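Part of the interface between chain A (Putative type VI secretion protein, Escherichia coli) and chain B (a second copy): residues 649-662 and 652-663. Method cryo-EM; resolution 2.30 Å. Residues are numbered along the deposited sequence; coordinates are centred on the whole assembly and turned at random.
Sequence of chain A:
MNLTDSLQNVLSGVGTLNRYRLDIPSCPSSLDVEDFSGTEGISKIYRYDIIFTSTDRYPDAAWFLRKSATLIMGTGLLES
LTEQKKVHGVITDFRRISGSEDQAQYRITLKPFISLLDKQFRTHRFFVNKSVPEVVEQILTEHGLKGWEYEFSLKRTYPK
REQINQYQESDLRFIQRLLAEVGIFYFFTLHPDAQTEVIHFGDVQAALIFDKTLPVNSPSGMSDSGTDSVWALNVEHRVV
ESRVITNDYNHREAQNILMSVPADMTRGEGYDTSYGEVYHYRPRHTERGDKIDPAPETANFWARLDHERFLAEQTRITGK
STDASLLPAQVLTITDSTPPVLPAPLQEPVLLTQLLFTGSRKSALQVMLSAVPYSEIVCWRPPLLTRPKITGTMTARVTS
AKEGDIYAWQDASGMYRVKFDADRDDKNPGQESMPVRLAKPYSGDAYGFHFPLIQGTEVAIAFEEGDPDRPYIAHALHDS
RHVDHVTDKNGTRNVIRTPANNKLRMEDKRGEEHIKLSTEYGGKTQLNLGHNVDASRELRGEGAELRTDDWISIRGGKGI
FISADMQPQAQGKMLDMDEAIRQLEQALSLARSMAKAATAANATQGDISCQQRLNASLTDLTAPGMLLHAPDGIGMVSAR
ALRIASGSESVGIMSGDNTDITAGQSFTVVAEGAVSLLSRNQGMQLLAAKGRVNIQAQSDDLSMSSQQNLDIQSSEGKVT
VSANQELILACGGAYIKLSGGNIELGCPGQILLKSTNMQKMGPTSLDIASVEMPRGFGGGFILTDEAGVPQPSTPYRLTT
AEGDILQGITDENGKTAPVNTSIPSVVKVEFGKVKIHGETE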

ATOM      1  N   GLU A 649      -9.661  -6.215  -9.285  1.00 41.04           N
ATOM      2  CA  GLU A 649     -10.272  -6.275  -7.973  1.00 41.04           C
ATOM      3  C   GLU A 649      -9.690  -5.184  -7.101  1.00 41.04           C
ATOM      4  O   GLU A 649      -9.102  -4.227  -7.602  1.00 41.04           O
ATOM      5  CB  GLU A 649     -10.075  -7.652  -7.346  1.00 41.04           C
ATOM      6  CG  GLU A 649     -10.659  -8.755  -8.184  1.00 41.04           C
ATOM      7  CD  GLU A 649     -11.078  -9.960  -7.380  1.00 41.04           C
ATOM      8  OE1 GLU A 649     -10.475 -10.222  -6.322  1.00 41.04           O
ATOM      9  OE2 GLU A 649     -12.023 -10.648  -7.805  1.00 41.04           O
ATOM     10  N   SER A 650      -9.880  -5.296  -5.805  1.00 39.90           N
ATOM     11  CA  SER A 650      -9.507  -4.228  -4.906  1.00 39.90           C
ATOM     12  C   SER A 650      -8.147  -4.472  -4.270  1.00 39.90           C
ATOM     13  O   SER A 650      -7.688  -5.606  -4.138  1.00 39.90           O
ATOM     14  CB  SER A 650     -10.567  -4.052  -3.825  1.00 39.90           C
ATOM     15  OG  SER A 650     -11.709  -3.426  -4.363  1.00 39.90           O
ATOM     16  N   VAL A 651      -7.504  -3.383  -3.895  1.00 36.40           N
ATOM     17  CA  VAL A 651      -6.338  -3.414  -3.032  1.00 36.40           C
ATOM     18  C   VAL A 651      -6.811  -3.051  -1.637  1.00 36.40           C
ATOM     19  O   VAL A 651      -7.363  -1.968  -1.419  1.00 36.40           O
ATOM     20  CB  VAL A 651      -5.245  -2.457  -3.528  1.00 36.40           C
ATOM     21  CG1 VAL A 651      -4.118  -2.376  -2.529  1.00 36.40           C
ATOM     22  CG2 VAL A 651      -4.739  -2.897  -4.893  1.00 36.40           C
ATOM     23  N   GLY A 652      -6.629  -3.969  -0.698  1.00 36.46           N
ATOM     24  CA  GLY A 652      -7.009  -3.762   0.683  1.00 36.46           C
ATOM     25  C   GLY A 652      -5.773  -3.622   1.555  1.00 36.46           C
ATOM     26  O   GLY A 652      -4.891  -4.477   1.542  1.00 36.46           O
ATOM     27  N   ILE A 653      -5.725  -2.530   2.298  1.00 36.32           N
ATOM     28  CA  ILE A 653      -4.687  -2.295   3.284  1.00 36.32           C
ATOM     29  C   ILE A 653      -5.356  -2.264   4.644  1.00 36.32           C
ATOM     30  O   ILE A 653      -6.240  -1.436   4.889  1.00 36.32           O
ATOM     31  CB  ILE A 653      -3.917  -0.999   3.008  1.00 36.32           C
ATOM     32  CG1 ILE A 653      -3.268  -1.068   1.631  1.00 36.32           C
ATOM     33  CG2 ILE A 653      -2.886  -0.753   4.086  1.00 36.32           C
ATOM     34  CD1 ILE A 653      -2.714   0.224   1.168  1.00 36.32           C
ATOM     35  N   MET A 654      -4.966  -3.188   5.508  1.00 39.25           N
ATOM     36  CA  MET A 654      -5.506  -3.296   6.850  1.00 39.25           C
ATOM     37  C   MET A 654      -4.378  -3.154   7.853  1.00 39.25           C
ATOM     38  O   MET A 654      -3.297  -3.713   7.671  1.00 39.25           O
ATOM     39  CB  MET A 654      -6.227  -4.626   7.067  1.00 39.25           C
ATOM     40  CG  MET A 654      -7.484  -4.800   6.258  1.00 39.25           C
ATOM     41  SD  MET A 654      -7.174  -5.218   4.537  1.00 39.25           S
ATOM     42  CE  MET A 654      -8.601  -6.241   4.182  1.00 39.25           C
ATOM     43  N   SER A 655      -4.630  -2.405   8.908  1.00 38.81           N
ATOM     44  CA  SER A 655      -3.673  -2.274   9.987  1.00 38.81           C
ATOM     45  C   SER A 655      -4.439  -2.322  11.292  1.00 38.81           C
ATOM     46  O   SER A 655      -5.441  -1.622  11.445  1.00 38.81           O
ATOM     47  CB  SER A 655      -2.872  -0.973   9.869  1.00 38.81           C
ATOM     48  OG  SER A 655      -3.718   0.159   9.928  1.00 38.81           O
ATOM     49  N   GLY A 656      -3.993  -3.176  12.210  1.00 39.93           N
ATOM     50  CA  GLY A 656      -4.505  -3.100  13.564  1.00 39.93           C
ATOM     51  C   GLY A 656      -4.196  -1.761  14.195  1.00 39.93           C
ATOM     52  O   GLY A 656      -5.006  -1.207  14.936  1.00 39.93           O
ATOM     53  N   ASP A 657      -3.015  -1.242  13.928  1.00 41.40           N
ATOM     54  CA  ASP A 657      -2.593   0.098  14.302  1.00 41.40           C
ATOM     55  C   ASP A 657      -2.821   1.057  13.132  1.00 41.40           C
ATOM     56  O   ASP A 657      -3.763   0.905  12.354  1.00 41.40           O
ATOM     57  CB  ASP A 657      -1.153   0.065  14.805  1.00 41.40           C
ATOM     58  CG  ASP A 657      -1.063  -0.376  16.241  1.00 41.40           C
ATOM     59  OD1 ASP A 657       0.060  -0.626  16.726  1.00 41.40           O
ATOM     60  OD2 ASP A 657      -2.122  -0.478  16.891  1.00 41.40           O
ATOM     61  N   ASN A 658      -2.043   2.126  13.090  1.00 39.76           N
ATOM     62  CA  ASN A 658      -2.117   3.124  12.041  1.00 39.76           C
ATOM     63  C   ASN A 658      -1.810   2.561  10.653  1.00 39.76           C
ATOM     64  O   ASN A 658      -1.135   1.552  10.486  1.00 39.76           O
ATOM     65  CB  ASN A 658      -1.136   4.249  12.329  1.00 39.76           C
ATOM     66  CG  ASN A 658      -1.576   5.143  13.445  1.00 39.76           C
ATOM     67  OD1 ASN A 658      -2.642   4.976  14.011  1.00 39.76           O
ATOM     68  ND2 ASN A 658      -0.745   6.115  13.763  1.00 39.76           N
ATOM     69  N   THR A 659      -2.318   3.253   9.648  1.00 37.60           N
ATOM     70  CA  THR A 659      -1.820   3.164   8.282  1.00 37.60           C
ATOM     71  C   THR A 659      -1.219   4.522   7.966  1.00 37.60           C
ATOM     72  O   THR A 659      -1.947   5.506   7.829  1.00 37.60           O
ATOM     73  CB  THR A 659      -2.923   2.808   7.290  1.00 37.60           C
ATOM     74  OG1 THR A 659      -3.411   1.491   7.558  1.00 37.60           O
ATOM     75  CG2 THR A 659      -2.404   2.878   5.869  1.00 37.60           C
ATOM     76  N   ASP A 660       0.103   4.586   7.884  1.00 39.69           N
ATOM     77  CA  ASP A 660       0.828   5.834   7.690  1.00 39.69           C
ATOM     78  C   ASP A 660       1.345   5.892   6.266  1.00 39.69           C
ATOM     79  O   ASP A 660       1.965   4.941   5.787  1.00 39.69           O
ATOM     80  CB  ASP A 660       2.010   5.975   8.650  1.00 39.69           C
ATOM     81  CG  ASP A 660       1.677   5.545  10.045  1.00 39.69           C
ATOM     82  OD1 ASP A 660       2.471   5.787  10.982  1.00 39.69           O
ATOM     83  OD2 ASP A 660       0.645   4.902  10.213  1.00 39.69           O
ATOM     84  N   ILE A 661       1.099   7.004   5.601  1.00 36.63           N
ATOM     85  CA  ILE A 661       1.665   7.269   4.295  1.00 36.63           C
ATOM     86  C   ILE A 661       2.546   8.493   4.424  1.00 36.63           C
ATOM     87  O   ILE A 661       2.097   9.548   4.887  1.00 36.63           O
ATOM     88  CB  ILE A 661       0.588   7.464   3.224  1.00 36.63           C
ATOM     89  CG1 ILE A 661      -0.228   6.182   3.073  1.00 36.63           C
ATOM     90  CG2 ILE A 661       1.224   7.866   1.918  1.00 36.63           C
ATOM     91  CD1 ILE A 661      -1.339   6.291   2.094  1.00 36.63           C
ATOM     92  N   THR A 662       3.795   8.347   4.027  1.00 38.00           N
ATOM     93  CA  THR A 662       4.784   9.406   4.089  1.00 38.00           C
ATOM     94  C   THR A 662       5.351   9.590   2.690  1.00 38.00           C
ATOM     95  O   THR A 662       6.093   8.737   2.200  1.00 38.00           O
ATOM     96  CB  THR A 662       5.872   9.056   5.102  1.00 38.00           C
ATOM     97  OG1 THR A 662       5.315   9.075   6.418  1.00 38.00           O
ATOM     98  CG2 THR A 662       6.977  10.040   5.044  1.00 38.00           C
TER
ATOM     99  N   GLY B 652       3.167   3.380  -6.227  1.00 35.68           N
ATOM    100  CA  GLY B 652       1.923   3.402  -6.964  1.00 35.68           C
ATOM    101  C   GLY B 652       1.037   2.244  -6.540  1.00 35.68           C
ATOM    102  O   GLY B 652       1.455   1.090  -6.560  1.00 35.68           O
ATOM    103  N   ILE B 653      -0.180   2.577  -6.148  1.00 35.53           N
ATOM    104  CA  ILE B 653      -1.201   1.596  -5.831  1.00 35.53           C
ATOM    105  C   ILE B 653      -2.313   1.759  -6.848  1.00 35.53           C
ATOM    106  O   ILE B 653      -2.911   2.836  -6.955  1.00 35.53           O
ATOM    107  CB  ILE B 653      -1.722   1.749  -4.398  1.00 35.53           C
ATOM    108  CG1 ILE B 653      -0.573   1.583  -3.411  1.00 35.53           C
ATOM    109  CG2 ILE B 653      -2.826   0.752  -4.124  1.00 35.53           C
ATOM    110  CD1 ILE B 653      -0.921   1.960  -2.025  1.00 35.53           C
ATOM    111  N   MET B 654      -2.561   0.712  -7.618  1.00 38.87           N
ATOM    112  CA  MET B 654      -3.593   0.706  -8.639  1.00 38.87           C
ATOM    113  C   MET B 654      -4.583  -0.402  -8.338  1.00 38.87           C
ATOM    114  O   MET B 654      -4.196  -1.511  -7.969  1.00 38.87           O
ATOM    115  CB  MET B 654      -3.007   0.511 -10.036  1.00 38.87           C
ATOM    116  CG  MET B 654      -2.154   1.649 -10.526  1.00 38.87           C
ATOM    117  SD  MET B 654      -0.506   1.668  -9.807  1.00 38.87           S
ATOM    118  CE  MET B 654       0.438   2.362 -11.163  1.00 38.87           C
ATOM    119  N   SER B 655      -5.857  -0.100  -8.495  1.00 38.68           N
ATOM    120  CA  SER B 655      -6.894  -1.101  -8.340  1.00 38.68           C
ATOM    121  C   SER B 655      -7.910  -0.885  -9.440  1.00 38.68           C
ATOM    122  O   SER B 655      -8.355   0.244  -9.657  1.00 38.68           O
ATOM    123  CB  SER B 655      -7.552  -1.014  -6.958  1.00 38.68           C
ATOM    124  OG  SER B 655      -8.161   0.246  -6.758  1.00 38.68           O
ATOM    125  N   GLY B 656      -8.246  -1.955 -10.155  1.00 40.28           N
ATOM    126  CA  GLY B 656      -9.388  -1.889 -11.045  1.00 40.28           C
ATOM    127  C   GLY B 656     -10.664  -1.602 -10.284  1.00 40.28           C
ATOM    128  O   GLY B 656     -11.532  -0.870 -10.756  1.00 40.28           O
ATOM    129  N   ASP B 657     -10.797  -2.192  -9.115  1.00 41.52           N
ATOM    130  CA  ASP B 657     -11.864  -1.922  -8.166  1.00 41.52           C
ATOM    131  C   ASP B 657     -11.389  -0.898  -7.131  1.00 41.52           C
ATOM    132  O   ASP B 657     -10.595  -0.006  -7.433  1.00 41.52           O
ATOM    133  CB  ASP B 657     -12.360  -3.229  -7.558  1.00 41.52           C
ATOM    134  CG  ASP B 657     -13.330  -3.943  -8.461  1.00 41.52           C
ATOM    135  OD1 ASP B 657     -13.674  -5.111  -8.177  1.00 41.52           O
ATOM    136  OD2 ASP B 657     -13.752  -3.337  -9.465  1.00 41.52           O
ATOM    137  N   ASN B 658     -11.984  -0.938  -5.951  1.00 40.05           N
ATOM    138  CA  ASN B 658     -11.642  -0.049  -4.857  1.00 40.05           C
ATOM    139  C   ASN B 658     -10.194  -0.202  -4.391  1.00 40.05           C
ATOM    140  O   ASN B 658      -9.549  -1.230  -4.565  1.00 40.05           O
ATOM    141  CB  ASN B 658     -12.557  -0.315  -3.673  1.00 40.05           C
ATOM    142  CG  ASN B 658     -13.947   0.195  -3.874  1.00 40.05           C
ATOM    143  OD1 ASN B 658     -14.262   0.797  -4.887  1.00 40.05           O
ATOM    144  ND2 ASN B 658     -14.794  -0.040  -2.893  1.00 40.05           N
ATOM    145  N   THR B 659      -9.692   0.856  -3.776  1.00 37.37           N
ATOM    146  CA  THR B 659      -8.533   0.798  -2.898  1.00 37.37           C
ATOM    147  C   THR B 659      -9.044   1.131  -1.506  1.00 37.37           C
ATOM    148  O   THR B 659      -9.415   2.275  -1.239  1.00 37.37           O
ATOM    149  CB  THR B 659      -7.438   1.771  -3.327  1.00 37.37           C
ATOM    150  OG1 THR B 659      -6.917   1.382  -4.601  1.00 37.37           O
ATOM    151  CG2 THR B 659      -6.319   1.794  -2.307  1.00 37.37           C
ATOM    152  N   ASP B 660      -9.094   0.134  -0.635  1.00 39.17           N
ATOM    153  CA  ASP B 660      -9.654   0.274   0.703  1.00 39.17           C
ATOM    154  C   ASP B 660      -8.527   0.295   1.714  1.00 39.17           C
ATOM    155  O   ASP B 660      -7.650  -0.570   1.692  1.00 39.17           O
ATOM    156  CB  ASP B 660     -10.612  -0.866   1.054  1.00 39.17           C
ATOM    157  CG  ASP B 660     -11.527  -1.223  -0.077  1.00 39.17           C
ATOM    158  OD1 ASP B 660     -12.494  -1.993   0.120  1.00 39.17           O
ATOM    159  OD2 ASP B 660     -11.253  -0.789  -1.192  1.00 39.17           O
ATOM    160  N   ILE B 661      -8.557   1.272   2.600  1.00 36.24           N
ATOM    161  CA  ILE B 661      -7.643   1.332   3.721  1.00 36.24           C
ATOM    162  C   ILE B 661      -8.472   1.245   4.985  1.00 36.24           C
ATOM    163  O   ILE B 661      -9.402   2.032   5.186  1.00 36.24           O
ATOM    164  CB  ILE B 661      -6.782   2.599   3.703  1.00 36.24           C
ATOM    165  CG1 ILE B 661      -5.908   2.609   2.451  1.00 36.24           C
ATOM    166  CG2 ILE B 661      -5.947   2.675   4.956  1.00 36.24           C
ATOM    167  CD1 ILE B 661      -5.075   3.830   2.313  1.00 36.24           C
ATOM    168  N   THR B 662      -8.139   0.282   5.825  1.00 37.94           N
ATOM    169  CA  THR B 662      -8.830   0.039   7.077  1.00 37.94           C
ATOM    170  C   THR B 662      -7.795   0.080   8.190  1.00 37.94           C
ATOM    171  O   THR B 662      -6.968  -0.827   8.309  1.00 37.94           O
ATOM    172  CB  THR B 662      -9.560  -1.302   7.029  1.00 37.94           C
ATOM    173  OG1 THR B 662     -10.636  -1.219   6.093  1.00 37.94           O
ATOM    174  CG2 THR B 662     -10.115  -1.644   8.358  1.00 37.94           C
ATOM    175  N   ALA B 663      -7.820   1.141   8.979  1.00 38.11           N
ATOM    176  CA  ALA B 663      -6.849   1.352  10.041  1.00 38.11           C
ATOM    177  C   ALA B 663      -7.511   1.080  11.379  1.00 38.11           C
ATOM    178  O   ALA B 663      -8.509   1.717  11.726  1.00 38.11           O
ATOM    179  CB  ALA B 663      -6.281   2.768  10.002  1.00 38.11           C
TER

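The contact joins two copies of a putative type VI secretion protein through a parallel pairing of strands. Strand 651-655 of chain A lies alongside strand 659-663 of chain B. Their axes come within 4.7 Å and their directions differ by 7°. The two stretches together bury 801 Å² of surface.

The pairing begins before the strand of chain A. The backbone oxygen of A:Glu649 accepts a hydrogen bond from the amide of B:Asp657 (O to N, 3.1 Å). The side chain of A:Glu649 starts away from chain B, and its carboxylate is hydrogen-bonded elsewhere in the structure.

A:Ser650 sits against the turn that precedes the chain B strand. Its OG lies 3.0 Å from B:Asn658 N and 3.3 Å from B:Asp657 CB. Its CA makes a CA-H...O contact of 3.0 Å with B:Asn658 O.

A:Val651 opens the regular ladder and pairs with B:Thr659. Its N donates to B:Asn658 O at 3.0 Å, and its O accepts from B:Asp660 N at 2.8 Å. Both bonds thus reach the neighbours of B:Thr659 in sequence, as expected for parallel strands. The side chain is in the t rotamer. Its CG1 packs 3.7 Å from B:Ile653 CG2, so it also reaches the other strand of chain B.

A:Gly652 pairs with B:Asp660 and has no side chain. Its CA approaches B:Asp660 O at 3.4 Å in a CA-H...O contact. A CB here would be crowded by the CE of A:Met654, 3.4 Å from its ideal position.

A:Ile653 repeats the pattern of A:Val651, now opposite B:Ile661. Its N donates to B:Asp660 O at 2.8 Å, and its O accepts from B:Thr662 N at 2.7 Å. The angles at hydrogen are 171° and 168°, so both bonds are nearly straight. Its side chain shares a sheet face with that of B:Ile661, and A:Ile653 CB lies 4.2 Å from B:Ile661 CG1. At its tip, A:Ile653 CD1 meets B:Ile653 CD1 at 4.1 Å, the same residue in the second copy.

A:Met654 pairs with B:Thr662, and both side chains lie on the face that also carries B:Asp660. A:Met654 CG is 4.1 Å from B:Thr662 CB. A:Met654 CA makes a CA-H...O contact of 3.2 Å with B:Thr662 O.

A:Ser655 pairs with B:Ala663. Its N donates to B:Thr662 O at 2.9 Å. Its hydroxyl serves its own chain: A:Ser655 OG donates to A:Asp657 O at 2.5 Å and accepts from A:Thr659 OG1 at 2.7 Å. These bonds tie the turn to the strands on its two sides, and chain B has the same arrangement.

Beyond the turn, the contact is made by side chains. A:Thr659 CG2 lies 3.7 Å from B:Ile661 CG2. A:Ile661 CD1 comes within 4.5 Å of B:Ile661 CD1, a looser approach between equivalent residues. A:Asp660 and A:Thr662 are out of reach of the chain B stretch.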